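Side-chain contacts in leucine--tRNA ligase (Agrobacterium radiobacter, PDB 5AH5), which probably charges tRNA(Leu) with leucine at the expense of ATP, as a class I aminoacyl-tRNA synthetase that binds zinc: residues B[97-100]-B[101-105]; B[108-112]-B[113-117]; B[743-746]-B[747-750]; B[659-662]-B[663-666]. All coordinates share one frame; numbering follows the deposited sequence. Where two conformers were deposited one is given.

In the fold
The four contacts fall into two pairs that sit in different parts of the synthetase. Contacts 1 and 2 follow each other on helix 95-112, with centres about 16 Å apart. The first spans two turns inside the helix, and the second is its C-terminal end and the loop beyond. Further along the chain come contact 4, on helix 653-674, and then contact 3, in the loop before strand 753-760. Their centres lie about 8 Å apart and they touch, whereas contacts 2 and 4 are separated by about 31 Å. One pair thus belongs to the catalytic region, with side chains about 8 to 10 Å from the bound leucyl-sulfamoyl adenosine, and the other to the anticodon-binding domain, its nearest atoms about 6 to 7 Å from the tRNA.

Contact 1 (B[97-100]-B[101-105]); sequences KFTQ and DAIDS
With CG anti to the backbone N (chi1 -174°) and the chain bent at its second torsion (chi2 66°), Gln-100 curls its amide forward along the helix to Asp-104. The carboxylate of Asp-104 in turn swings back down the helix, its CG lying anti to its own carbonyl carbon. NE2 of Gln-100 donates to OD1 of Asp-104 at 2.6 Å. This i to i+4 bond is short but bent, with an N-H...O angle of 146°. The acceptor lies almost in the plane of the Gln-100 amide, whereas the donor reaches OD1 from above the carboxylate plane. Beneath this bridge the main-chain N of Asp-104 donates to O of Gln-100 at 2.9 Å, so the two residues are tied through both backbone and side chains.

On the buried flank, CG2 of Thr-99 meets CD1 of Ile-103 at 3.9 Å, a methyl-to-methyl contact one turn apart, and OG1 of Thr-99 is hydrogen-bonded to O of Pro-95. A water near Phe-98 makes another link: it donates to O of Phe-98 at 2.9 Å and to OD1 of Asp-101 at 2.7 Å, while resting over the centre of one face of the Phe-98 ring.

The polar bridge thus occupies the exposed side of helix 95-112. On the side toward helix 82-91, Phe-98 packs on Ala-87, Ala-88 and Phe-91, Thr-99 reaches Ala-84 of the same helix, and Ile-103 rests on Trp-77 in a loop.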
ATOM      1  N   LYS B  97       4.962  27.375  -5.016  1.00 23.93           N
ATOM      2  CA  LYS B  97       6.333  27.460  -5.439  0.50 25.46           C
ATOM      3  C   LYS B  97       7.164  26.273  -4.822  1.00 25.47           C
ATOM      4  O   LYS B  97       8.084  25.711  -5.449  1.00 25.81           O
ATOM      5  CB  LYS B  97       6.905  28.796  -4.975  0.50 28.95           C
ATOM      6  CG  LYS B  97       6.146  30.044  -5.424  0.50 31.34           C
ATOM      7  CD  LYS B  97       6.759  30.644  -6.681  0.50 34.47           C
ATOM      8  CE  LYS B  97       6.228  32.064  -6.877  0.50 38.50           C
ATOM      9  NZ  LYS B  97       7.258  32.953  -7.474  0.50 38.44           N
ATOM     10  N   PHE B  98       6.848  25.911  -3.592  1.00 23.03           N
ATOM     11  CA  PHE B  98       7.663  24.882  -2.891  1.00 25.65           C
ATOM     12  C   PHE B  98       7.354  23.530  -3.565  1.00 25.05           C
ATOM     13  O   PHE B  98       8.236  22.806  -3.905  1.00 25.65           O
ATOM     14  CB  PHE B  98       7.381  24.845  -1.379  1.00 24.24           C
ATOM     15  CG  PHE B  98       8.200  23.819  -0.636  1.00 27.69           C
ATOM     16  CD1 PHE B  98       7.752  22.514  -0.529  1.00 28.08           C
ATOM     17  CD2 PHE B  98       9.421  24.160  -0.061  1.00 29.27           C
ATOM     18  CE1 PHE B  98       8.496  21.557   0.148  1.00 31.64           C
ATOM     19  CE2 PHE B  98      10.173  23.200   0.653  1.00 29.32           C
ATOM     20  CZ  PHE B  98       9.708  21.917   0.750  1.00 30.23           C
ATOM     21  N   THR B  99       6.072  23.263  -3.743  1.00 26.84           N
ATOM     22  CA  THR B  99       5.597  22.072  -4.394  1.00 28.10           C
ATOM     23  C   THR B  99       6.167  21.877  -5.771  1.00 29.84           C
ATOM     24  O   THR B  99       6.645  20.793  -6.055  1.00 25.38           O
ATOM     25  CB  THR B  99       4.122  22.101  -4.507  1.00 26.44           C
ATOM     26  OG1 THR B  99       3.643  21.982  -3.210  1.00 25.82           O
ATOM     27  CG2 THR B  99       3.592  20.906  -5.276  1.00 31.38           C
ATOM     28  N   GLN B 100       6.096  22.904  -6.612  1.00 26.54           N
ATOM     29  CA  GLN B 100       6.681  22.811  -7.957  1.00 28.98           C
ATOM     30  C   GLN B 100       8.183  22.492  -7.958  1.00 28.16           C
ATOM     31  O   GLN B 100       8.651  21.701  -8.804  1.00 26.03           O
ATOM     32  CB  GLN B 100       6.392  24.067  -8.850  1.00 26.21           C
ATOM     33  CG  GLN B 100       6.873  23.903 -10.306  1.00 29.71           C
ATOM     34  CD  GLN B 100       6.079  22.796 -11.043  1.00 32.88           C
ATOM     35  OE1 GLN B 100       4.878  22.768 -10.980  1.00 33.30           O
ATOM     36  NE2 GLN B 100       6.773  21.835 -11.657  1.00 37.65           N
ATOM     37  N   ASP B 101       8.953  23.179  -7.128  1.00 25.16           N
ATOM     38  CA  ASP B 101      10.381  22.858  -6.927  1.00 29.06           C
ATOM     39  C   ASP B 101      10.608  21.379  -6.526  1.00 26.98           C
ATOM     40  O   ASP B 101      11.598  20.815  -6.921  1.00 25.92           O
ATOM     41  CB  ASP B 101      11.016  23.782  -5.888  1.00 34.78           C
ATOM     42  CG  ASP B 101      12.416  23.294  -5.348  1.00 46.51           C
ATOM     43  OD1 ASP B 101      12.502  22.435  -4.391  1.00 56.51           O
ATOM     44  OD2 ASP B 101      13.449  23.814  -5.841  1.00 55.01           O
ATOM     45  N   ALA B 102       9.726  20.817  -5.712  1.00 24.92           N
ATOM     46  CA  ALA B 102       9.931  19.475  -5.190  1.00 29.76           C
ATOM     47  C   ALA B 102       9.614  18.503  -6.305  1.00 26.05           C
ATOM     48  O   ALA B 102      10.296  17.482  -6.475  1.00 27.18           O
ATOM     49  CB  ALA B 102       9.083  19.243  -3.967  1.00 26.68           C
ATOM     50  N   ILE B 103       8.570  18.833  -7.055  1.00 26.02           N
ATOM     51  CA  ILE B 103       8.194  18.057  -8.248  1.00 25.77           C
ATOM     52  C   ILE B 103       9.382  17.986  -9.191  1.00 26.47           C
ATOM     53  O   ILE B 103       9.847  16.894  -9.564  1.00 23.40           O
ATOM     54  CB  ILE B 103       6.906  18.570  -8.903  1.00 24.11           C
ATOM     55  CG1 ILE B 103       5.737  18.300  -7.983  1.00 22.30           C
ATOM     56  CG2 ILE B 103       6.665  17.979 -10.307  1.00 24.01           C
ATOM     57  CD1 ILE B 103       4.432  18.860  -8.481  1.00 22.25           C
ATOM     58  N   ASP B 104       9.875  19.146  -9.538  1.00 22.82           N
ATOM     59  CA  ASP B 104      10.945  19.279 -10.504  1.00 26.25           C
ATOM     60  C   ASP B 104      12.210  18.506  -9.996  1.00 28.36           C
ATOM     61  O   ASP B 104      12.840  17.785 -10.756  1.00 25.97           O
ATOM     62  CB  ASP B 104      11.327  20.716 -10.686  1.00 28.98           C
ATOM     63  CG  ASP B 104      10.244  21.582 -11.461  1.00 33.79           C
ATOM     64  OD1 ASP B 104       9.243  21.045 -12.011  1.00 31.21           O
ATOM     65  OD2 ASP B 104      10.424  22.842 -11.484  1.00 33.16           O
ATOM     66  N   SER B 105      12.570  18.693  -8.736  1.00 26.94           N
ATOM     67  CA  SER B 105      13.716  17.962  -8.111  1.00 27.12           C
ATOM     68  C   SER B 105      13.456  16.425  -8.115  1.00 24.59           C
ATOM     69  O   SER B 105      14.307  15.682  -8.481  1.00 27.25           O
ATOM     70  CB  SER B 105      13.908  18.449  -6.688  1.00 27.07           C
ATOM     71  OG  SER B 105      14.896  17.745  -6.013  1.00 26.65           O
TER
HETATM   72  O   HOH W   1      10.664  22.197  -2.475  1.00 35.70           O

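Contact 2 (B[108-112]-B[113-117]); sequences RSMMQ and LGFGY
A Schellman motif closes helix 95-112, and the contact between Met-110 and the residues Phe-115 and Tyr-117 is built on it. Gly-114 turns the chain out of the helix with a positive phi of 75°, a conformation that glycine adopts readily. Two bonds run back into the last turn: N of Phe-115 donates to O of Met-110 at 3.1 Å, and N of Gly-114 donates to O of Met-111 at 3.0 Å. The second donor stands well above the carbonyl plane of Met-111, while Phe-115 N comes closer to that of Met-110, tilted 25° from it. One step earlier, N of Leu-113 still keeps a helical bond to O of Ser-109.

The reversal folds the following side chains back against the helix. CB of Met-110 touches CD2 of Phe-115 at 4.2 Å. Farther out along the same side chain the sulfur makes a second contact. Because the Met-110 chain runs extended beyond CG (chi2 -177°), SD reaches CE2 of Tyr-117 at 4.0 Å, a Met-aromatic contact. The sulfur approaches the ring obliquely, 5.0 Å from its centroid. CB of Leu-113 covers the centre of one face of the Phe-115 ring.

Around this packing, Met-110, Phe-115 and Tyr-117 all touch Tyr-54 of helix 48-66. OH of Tyr-117 is hydrogen-bonded to OE1 of Glu-37, and O of Gly-114 accepts from NH2 of Arg-62. Such paired backbone bonds around a glycine in the left-handed conformation, with apolar side chains packed across the turn, are characteristic of a Schellman helix C-cap.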
ATOM      1  N   ARG B 108      13.474  14.986 -11.701  1.00 21.70           N
ATOM      2  CA  ARG B 108      14.842  14.897 -12.161  1.00 27.14           C
ATOM      3  C   ARG B 108      15.610  13.675 -11.508  1.00 28.11           C
ATOM      4  O   ARG B 108      16.374  13.021 -12.177  1.00 25.31           O
ATOM      5  CB  ARG B 108      15.651  16.142 -11.884  1.00 34.89           C
ATOM      6  CG  ARG B 108      15.397  17.330 -12.805  1.00 50.88           C
ATOM      7  CD  ARG B 108      16.329  18.514 -12.522  1.00 59.55           C
ATOM      8  NE  ARG B 108      15.553  19.755 -12.717  1.00 73.53           N
ATOM      9  CZ  ARG B 108      15.057  20.560 -11.763  1.00 65.93           C
ATOM     10  NH1 ARG B 108      15.289  20.375 -10.455  1.00 59.87           N
ATOM     11  NH2 ARG B 108      14.350  21.619 -12.145  1.00 73.23           N
ATOM     12  N   SER B 109      15.461  13.480 -10.218  1.00 24.42           N
ATOM     13  CA  SER B 109      16.170  12.412  -9.502  1.00 26.08           C
ATOM     14  C   SER B 109      15.745  11.029 -10.093  1.00 27.18           C
ATOM     15  O   SER B 109      16.610  10.174 -10.405  1.00 27.36           O
ATOM     16  CB  SER B 109      15.815  12.513  -8.042  1.00 26.98           C
ATOM     17  OG  SER B 109      16.514  13.594  -7.502  1.00 29.61           O
ATOM     18  N   MET B 110      14.424  10.897 -10.318  1.00 26.77           N
ATOM     19  CA  MET B 110      13.826   9.722 -10.910  1.00 26.51           C
ATOM     20  C   MET B 110      14.354   9.378 -12.307  1.00 28.96           C
ATOM     21  O   MET B 110      14.745   8.225 -12.573  1.00 28.92           O
ATOM     22  CB  MET B 110      12.316   9.840 -10.940  1.00 22.67           C
ATOM     23  CG  MET B 110      11.710   9.850  -9.590  1.00 21.28           C
ATOM     24  SD  MET B 110       9.982   9.900  -9.778  1.00 26.21           S
ATOM     25  CE  MET B 110       9.363   9.861  -8.119  1.00 22.48           C
ATOM     26  N   MET B 111      14.369  10.361 -13.182  1.00 27.31           N
ATOM     27  CA  MET B 111      14.929  10.222 -14.503  1.00 30.38           C
ATOM     28  C   MET B 111      16.406   9.883 -14.449  1.00 32.33           C
ATOM     29  O   MET B 111      16.857   9.035 -15.220  1.00 33.39           O
ATOM     30  CB  MET B 111      14.675  11.452 -15.382  1.00 29.21           C
ATOM     31  CG  MET B 111      13.214  11.739 -15.616  1.00 31.08           C
ATOM     32  SD  MET B 111      12.834  13.274 -16.564  1.00 36.43           S
ATOM     33  CE  MET B 111      13.814  14.583 -15.840  1.00 40.94           C
ATOM     34  N   GLN B 112      17.143  10.463 -13.523  1.00 31.25           N
ATOM     35  CA  GLN B 112      18.566  10.174 -13.421  1.00 32.88           C
ATOM     36  C   GLN B 112      18.873   8.734 -12.902  1.00 27.02           C
ATOM     37  O   GLN B 112      19.931   8.249 -13.181  1.00 23.65           O
ATOM     38  CB  GLN B 112      19.290  11.188 -12.545  1.00 33.82           C
ATOM     39  CG  GLN B 112      19.367  12.549 -13.255  1.00 48.21           C
ATOM     40  CD  GLN B 112      19.834  13.695 -12.363  1.00 50.57           C
ATOM     41  OE1 GLN B 112      20.270  13.478 -11.238  1.00 56.59           O
ATOM     42  NE2 GLN B 112      19.763  14.923 -12.881  1.00 60.52           N
ATOM     43  N   LEU B 113      17.941   8.171 -12.144  1.00 23.21           N
ATOM     44  CA  LEU B 113      17.927   6.786 -11.731  1.00 28.59           C
ATOM     45  C   LEU B 113      17.512   5.820 -12.821  1.00 27.52           C
ATOM     46  O   LEU B 113      17.657   4.633 -12.628  1.00 31.06           O
ATOM     47  CB  LEU B 113      17.047   6.579 -10.497  1.00 25.97           C
ATOM     48  CG  LEU B 113      17.859   6.929  -9.235  1.00 27.70           C
ATOM     49  CD1 LEU B 113      16.972   7.441  -8.150  1.00 27.97           C
ATOM     50  CD2 LEU B 113      18.637   5.701  -8.662  1.00 31.99           C
ATOM     51  N   GLY B 114      17.048   6.319 -13.966  1.00 27.28           N
ATOM     52  CA  GLY B 114      16.630   5.477 -15.052  1.00 26.68           C
ATOM     53  C   GLY B 114      15.312   4.836 -14.784  1.00 26.41           C
ATOM     54  O   GLY B 114      15.014   3.797 -15.338  1.00 28.85           O
ATOM     55  N   PHE B 115      14.489   5.437 -13.950  1.00 26.10           N
ATOM     56  CA  PHE B 115      13.178   4.935 -13.742  1.00 26.53           C
ATOM     57  C   PHE B 115      12.263   5.253 -14.962  1.00 32.55           C
ATOM     58  O   PHE B 115      12.022   6.433 -15.324  1.00 36.81           O
ATOM     59  CB  PHE B 115      12.553   5.505 -12.447  1.00 26.56           C
ATOM     60  CG  PHE B 115      13.205   5.070 -11.144  1.00 26.51           C
ATOM     61  CD1 PHE B 115      13.940   3.910 -11.022  1.00 27.31           C
ATOM     62  CD2 PHE B 115      13.006   5.841 -10.012  1.00 25.93           C
ATOM     63  CE1 PHE B 115      14.486   3.535  -9.781  1.00 27.71           C
ATOM     64  CE2 PHE B 115      13.510   5.487  -8.790  1.00 27.07           C
ATOM     65  CZ  PHE B 115      14.279   4.322  -8.668  1.00 26.13           C
ATOM     66  N   GLY B 116      11.681   4.194 -15.539  1.00 31.65           N
ATOM     67  CA  GLY B 116      11.004   4.260 -16.832  1.00 28.78           C
ATOM     68  C   GLY B 116       9.502   4.486 -16.694  1.00 29.53           C
ATOM     69  O   GLY B 116       8.749   3.600 -16.905  1.00 30.92           O
ATOM     70  N   TYR B 117       9.093   5.718 -16.382  1.00 25.83           N
ATOM     71  CA  TYR B 117       7.713   6.059 -16.179  1.00 24.12           C
ATOM     72  C   TYR B 117       7.105   6.549 -17.515  1.00 21.26           C
ATOM     73  O   TYR B 117       7.813   6.936 -18.422  1.00 17.80           O
ATOM     74  CB  TYR B 117       7.572   7.104 -15.078  1.00 25.01           C
ATOM     75  CG  TYR B 117       7.825   6.568 -13.725  1.00 23.30           C
ATOM     76  CD1 TYR B 117       6.958   5.661 -13.157  1.00 26.36           C
ATOM     77  CD2 TYR B 117       8.901   6.998 -12.977  1.00 27.96           C
ATOM     78  CE1 TYR B 117       7.173   5.167 -11.904  1.00 27.67           C
ATOM     79  CE2 TYR B 117       9.124   6.518 -11.701  1.00 26.78           C
ATOM     80  CZ  TYR B 117       8.301   5.599 -11.189  1.00 25.41           C
ATOM     81  OH  TYR B 117       8.541   5.104  -9.934  1.00 27.52           O
TER

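Contact 3 (B[743-746]-B[747-750]); sequences TINE and RLVQ
Asn-745 meets Arg-747 and Leu-748 across a type I beta turn that runs from Asn-745 to Leu-748. The turn is closed by N of Leu-748, which donates to O of Asn-745 at 2.9 Å from above the carbonyl plane. The side chain of Asn-745 adds to this: with CG anti to the backbone N (chi1 -175°), OD1 leans over the turn and takes a weak bond from N of Arg-747 at 3.1 Å. The N-H...O angle is 127°, so this second bond is well bent. OD1 also lies against CB of Arg-747, and CD1 of Leu-748 packs against CG of Asn-745 at 4.0 Å. The methyls CG2 of Ile-744 and CG2 of Val-749 are modelled 3.2 Å apart, tighter than usual for carbons, so the exact spacing is doubtful.

A water joins the carbonyl of Glu-746, inside the turn, to Gln-750 beyond it. It accepts from N of Gln-750 at 2.7 Å and donates to O of Glu-746 and OE1 of Gln-750. The backbone N of Asn-745 donates to OE1 of Gln-663 on helix 653-674, on which Val-749 and Leu-748 also pack.

Among the backbone groups of this surface loop, O of Asn-745 and N of Leu-748 therefore satisfy each other, N of Arg-747 is met weakly by a side chain, O of Glu-746 and N of Gln-750 share a water, and N of Asn-745 is bonded to the neighbouring helix.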
ATOM      1  N   THR B 743      13.018 -16.873 -23.145  1.00 39.02           N
ATOM      2  CA  THR B 743      12.158 -18.003 -22.792  1.00 49.94           C
ATOM      3  C   THR B 743      12.981 -19.291 -22.635  1.00 47.46           C
ATOM      4  O   THR B 743      13.966 -19.483 -23.325  1.00 36.50           O
ATOM      5  CB  THR B 743      11.078 -18.200 -23.870  1.00 51.62           C
ATOM      6  OG1 THR B 743      11.710 -18.459 -25.118  1.00 56.18           O
ATOM      7  CG2 THR B 743      10.230 -16.907 -24.022  1.00 54.76           C
ATOM      8  N   ILE B 744      12.538 -20.168 -21.741  1.00 45.52           N
ATOM      9  CA  ILE B 744      13.198 -21.440 -21.535  1.00 46.53           C
ATOM     10  C   ILE B 744      13.179 -22.278 -22.836  1.00 45.68           C
ATOM     11  O   ILE B 744      12.137 -22.474 -23.429  1.00 41.22           O
ATOM     12  CB  ILE B 744      12.561 -22.202 -20.391  1.00 46.01           C
ATOM     13  CG1 ILE B 744      12.914 -21.532 -19.068  1.00 45.02           C
ATOM     14  CG2 ILE B 744      13.084 -23.641 -20.356  1.00 48.09           C
ATOM     15  CD1 ILE B 744      12.067 -22.009 -17.902  1.00 46.48           C
ATOM     16  N   ASN B 745      14.357 -22.658 -23.323  1.00 46.14           N
ATOM     17  CA  ASN B 745      14.461 -23.663 -24.384  1.00 47.09           C
ATOM     18  C   ASN B 745      14.425 -25.045 -23.718  1.00 44.08           C
ATOM     19  O   ASN B 745      15.392 -25.428 -23.064  1.00 34.45           O
ATOM     20  CB  ASN B 745      15.722 -23.448 -25.196  1.00 46.59           C
ATOM     21  CG  ASN B 745      15.793 -24.390 -26.384  1.00 49.04           C
ATOM     22  OD1 ASN B 745      15.596 -25.619 -26.261  1.00 57.45           O
ATOM     23  ND2 ASN B 745      16.064 -23.832 -27.527  1.00 44.57           N
ATOM     24  N   GLU B 746      13.265 -25.709 -23.797  1.00 46.55           N
ATOM     25  CA  GLU B 746      12.996 -26.985 -23.088  1.00 52.65           C
ATOM     26  C   GLU B 746      13.902 -28.172 -23.522  1.00 45.38           C
ATOM     27  O   GLU B 746      14.048 -29.107 -22.771  1.00 44.63           O
ATOM     28  CB  GLU B 746      11.515 -27.406 -23.223  1.00 62.79           C
ATOM     29  CG  GLU B 746      10.584 -26.842 -22.142  1.00 71.03           C
ATOM     30  CD  GLU B 746      10.695 -27.582 -20.801  1.00 86.85           C
ATOM     31  OE1 GLU B 746      10.938 -28.820 -20.790  1.00 96.38           O
ATOM     32  OE2 GLU B 746      10.532 -26.928 -19.740  1.00 91.80           O
ATOM     33  N   ARG B 747      14.505 -28.094 -24.704  1.00 45.19           N
ATOM     34  CA  ARG B 747      15.584 -29.025 -25.113  1.00 54.43           C
ATOM     35  C   ARG B 747      16.850 -28.886 -24.239  1.00 52.49           C
ATOM     36  O   ARG B 747      17.614 -29.848 -24.149  1.00 44.88           O
ATOM     37  CB  ARG B 747      16.049 -28.845 -26.590  1.00 51.80           C
ATOM     38  CG  ARG B 747      15.007 -28.760 -27.703  1.00 62.47           C
ATOM     39  CD  ARG B 747      14.982 -29.931 -28.683  1.00 63.44           C
ATOM     40  NE  ARG B 747      16.294 -30.339 -29.187  1.00 61.36           N
ATOM     41  CZ  ARG B 747      16.821 -30.056 -30.385  1.00 61.26           C
ATOM     42  NH1 ARG B 747      16.182 -29.325 -31.307  1.00 66.18           N
ATOM     43  NH2 ARG B 747      18.043 -30.505 -30.663  1.00 59.72           N
ATOM     44  N   LEU B 748      17.111 -27.709 -23.646  1.00 41.99           N
ATOM     45  CA  LEU B 748      18.373 -27.508 -22.925  1.00 38.57           C
ATOM     46  C   LEU B 748      18.277 -27.563 -21.432  1.00 42.29           C
ATOM     47  O   LEU B 748      19.294 -27.496 -20.768  1.00 45.10           O
ATOM     48  CB  LEU B 748      19.032 -26.247 -23.390  1.00 43.50           C
ATOM     49  CG  LEU B 748      19.401 -26.280 -24.854  1.00 42.83           C
ATOM     50  CD1 LEU B 748      19.626 -24.879 -25.357  1.00 43.38           C
ATOM     51  CD2 LEU B 748      20.669 -27.137 -25.059  1.00 49.81           C
ATOM     52  N   VAL B 749      17.082 -27.792 -20.912  1.00 44.39           N
ATOM     53  CA  VAL B 749      16.797 -27.750 -19.487  1.00 50.31           C
ATOM     54  C   VAL B 749      17.319 -28.933 -18.680  1.00 51.19           C
ATOM     55  O   VAL B 749      17.671 -28.756 -17.490  1.00 52.38           O
ATOM     56  CB  VAL B 749      15.257 -27.640 -19.250  1.00 55.84           C
ATOM     57  CG1 VAL B 749      14.852 -27.863 -17.787  1.00 57.29           C
ATOM     58  CG2 VAL B 749      14.793 -26.282 -19.715  1.00 58.67           C
ATOM     59  N   GLN B 750      17.298 -30.148 -19.253  1.00 61.99           N
ATOM     60  CA  GLN B 750      17.988 -31.301 -18.608  1.00 53.98           C
ATOM     61  C   GLN B 750      19.239 -31.435 -19.372  1.00 49.55           C
ATOM     62  O   GLN B 750      19.220 -31.330 -20.592  1.00 45.20           O
ATOM     63  CB  GLN B 750      17.233 -32.604 -18.730  1.00 68.92           C
ATOM     64  CG  GLN B 750      15.880 -32.644 -18.045  1.00 77.38           C
ATOM     65  CD  GLN B 750      14.989 -33.719 -18.647  1.00 85.43           C
ATOM     66  OE1 GLN B 750      14.883 -33.850 -19.880  1.00 86.34           O
ATOM     67  NE2 GLN B 750      14.339 -34.499 -17.784  1.00 89.73           N
TER
HETATM   68  O   HOH W   2      15.788 -31.135 -21.310  1.00 56.14           O

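Contact 4 (B[659-662]-B[663-666])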
ATOM      1  N   ALA B 659      24.437 -24.488 -20.787  1.00 47.87           N
ATOM      2  CA  ALA B 659      23.130 -24.207 -21.387  1.00 44.66           C
ATOM      3  C   ALA B 659      22.022 -24.479 -20.403  1.00 48.55           C
ATOM      4  O   ALA B 659      21.104 -23.699 -20.251  1.00 46.73           O
ATOM      5  CB  ALA B 659      22.928 -24.989 -22.662  1.00 46.46           C
ATOM      6  N   ARG B 660      22.154 -25.573 -19.687  1.00 46.44           N
ATOM      7  CA  ARG B 660      21.203 -25.918 -18.689  1.00 46.11           C
ATOM      8  C   ARG B 660      21.076 -24.911 -17.545  1.00 44.50           C
ATOM      9  O   ARG B 660      19.962 -24.708 -17.030  1.00 39.55           O
ATOM     10  CB  ARG B 660      21.546 -27.269 -18.094  1.00 46.83           C
ATOM     11  CG  ARG B 660      20.614 -27.637 -16.953  1.00 50.52           C
ATOM     12  CD  ARG B 660      20.723 -29.066 -16.463  1.00 54.64           C
ATOM     13  NE  ARG B 660      20.420 -29.046 -15.038  1.00 55.88           N
ATOM     14  CZ  ARG B 660      21.319 -28.849 -14.081  1.00 54.84           C
ATOM     15  NH1 ARG B 660      22.616 -28.718 -14.376  1.00 57.00           N
ATOM     16  NH2 ARG B 660      20.917 -28.795 -12.810  1.00 57.05           N
ATOM     17  N   GLN B 661      22.213 -24.421 -17.074  1.00 39.60           N
ATOM     18  CA  GLN B 661      22.262 -23.490 -15.955  1.00 42.44           C
ATOM     19  C   GLN B 661      21.570 -22.138 -16.328  1.00 37.70           C
ATOM     20  O   GLN B 661      20.817 -21.590 -15.548  1.00 37.36           O
ATOM     21  CB  GLN B 661      23.705 -23.297 -15.523  1.00 45.89           C
ATOM     22  CG  GLN B 661      24.263 -24.471 -14.720  1.00 54.35           C
ATOM     23  CD  GLN B 661      24.390 -24.098 -13.265  1.00 65.02           C
ATOM     24  OE1 GLN B 661      25.476 -23.704 -12.784  1.00 58.05           O
ATOM     25  NE2 GLN B 661      23.255 -24.122 -12.561  1.00 75.85           N
ATOM     26  N   LEU B 662      21.785 -21.703 -17.552  1.00 36.26           N
ATOM     27  CA  LEU B 662      21.137 -20.562 -18.105  1.00 40.69           C
ATOM     28  C   LEU B 662      19.653 -20.707 -18.179  1.00 46.95           C
ATOM     29  O   LEU B 662      18.953 -19.764 -17.829  1.00 40.68           O
ATOM     30  CB  LEU B 662      21.748 -20.173 -19.444  1.00 40.15           C
ATOM     31  CG  LEU B 662      22.865 -19.164 -19.107  1.00 45.89           C
ATOM     32  CD1 LEU B 662      24.203 -19.844 -18.809  1.00 40.00           C
ATOM     33  CD2 LEU B 662      23.001 -18.108 -20.147  1.00 47.16           C
ATOM     34  N   GLN B 663      19.166 -21.901 -18.519  1.00 41.94           N
ATOM     35  CA  GLN B 663      17.750 -22.110 -18.651  1.00 38.17           C
ATOM     36  C   GLN B 663      17.098 -22.073 -17.314  1.00 40.33           C
ATOM     37  O   GLN B 663      16.009 -21.482 -17.181  1.00 40.19           O
ATOM     38  CB  GLN B 663      17.391 -23.462 -19.292  1.00 41.97           C
ATOM     39  CG  GLN B 663      18.013 -23.714 -20.646  1.00 39.65           C
ATOM     40  CD  GLN B 663      17.764 -22.609 -21.589  1.00 35.66           C
ATOM     41  OE1 GLN B 663      16.623 -22.241 -21.769  1.00 35.23           O
ATOM     42  NE2 GLN B 663      18.813 -22.133 -22.291  1.00 42.39           N
ATOM     43  N   LEU B 664      17.710 -22.728 -16.332  1.00 34.47           N
ATOM     44  CA  LEU B 664      17.241 -22.554 -14.977  1.00 39.93           C
ATOM     45  C   LEU B 664      17.234 -21.058 -14.520  1.00 34.96           C
ATOM     46  O   LEU B 664      16.450 -20.713 -13.690  1.00 34.00           O
ATOM     47  CB  LEU B 664      18.068 -23.333 -13.970  1.00 42.91           C
ATOM     48  CG  LEU B 664      18.188 -24.850 -14.217  1.00 55.34           C
ATOM     49  CD1 LEU B 664      19.005 -25.434 -13.078  1.00 55.22           C
ATOM     50  CD2 LEU B 664      16.813 -25.521 -14.388  1.00 52.57           C
ATOM     51  N   ALA B 665      18.219 -20.286 -14.953  1.00 36.70           N
ATOM     52  CA  ALA B 665      18.397 -18.919 -14.526  1.00 38.16           C
ATOM     53  C   ALA B 665      17.273 -18.086 -15.166  1.00 35.36           C
ATOM     54  O   ALA B 665      16.627 -17.298 -14.468  1.00 33.55           O
ATOM     55  CB  ALA B 665      19.749 -18.400 -14.921  1.00 35.84           C
ATOM     56  N   ILE B 666      16.969 -18.352 -16.428  1.00 35.16           N
ATOM     57  CA  ILE B 666      15.813 -17.693 -17.092  1.00 36.58           C
ATOM     58  C   ILE B 666      14.544 -17.926 -16.289  1.00 37.75           C
ATOM     59  O   ILE B 666      13.809 -16.975 -15.940  1.00 31.39           O
ATOM     60  CB  ILE B 666      15.607 -18.183 -18.538  1.00 36.01           C
ATOM     61  CG1 ILE B 666      16.777 -17.757 -19.410  1.00 36.93           C
ATOM     62  CG2 ILE B 666      14.301 -17.673 -19.130  1.00 36.44           C
ATOM     63  CD1 ILE B 666      16.766 -18.420 -20.794  1.00 40.76           C
TER
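The carbonyl oxygen of Ala-659 is gripped twice by Gln-663. Backbone N donates to it at 3.2 Å, and the side-chain NE2 adds a weak bond at 3.4 Å. The first torsion of Gln-663 (chi1 -56°) sets its CG against the oxygen of Ala-659, at 3.1 Å, and the bend at the second (chi2 -52°) brings NE2 back to it. OE1 of Gln-663 is held by Asn-745 of the neighbouring loop.

On another flank, Arg-660 and Leu-664 meet one turn apart. CD1 of Leu-664 lies over one face of the Arg-660 guanidinium, 3.9 Å from NH2, while NH1 of Arg-660 forms a salt bridge with OE2 of Glu-657. Below them N of Leu-664 donates to O of Arg-660 at 3.1 Å in an almost straight bond of 175°.

Several elements surround this part of helix 653-674. Leu-662 and Ile-666 pack on Leu-710 of helix 701-715, Leu-662 and Ala-665 meet Val-688 of helix 678-695, and Ala-659 touches Leu-748 in the loop that leads to strand 753-760.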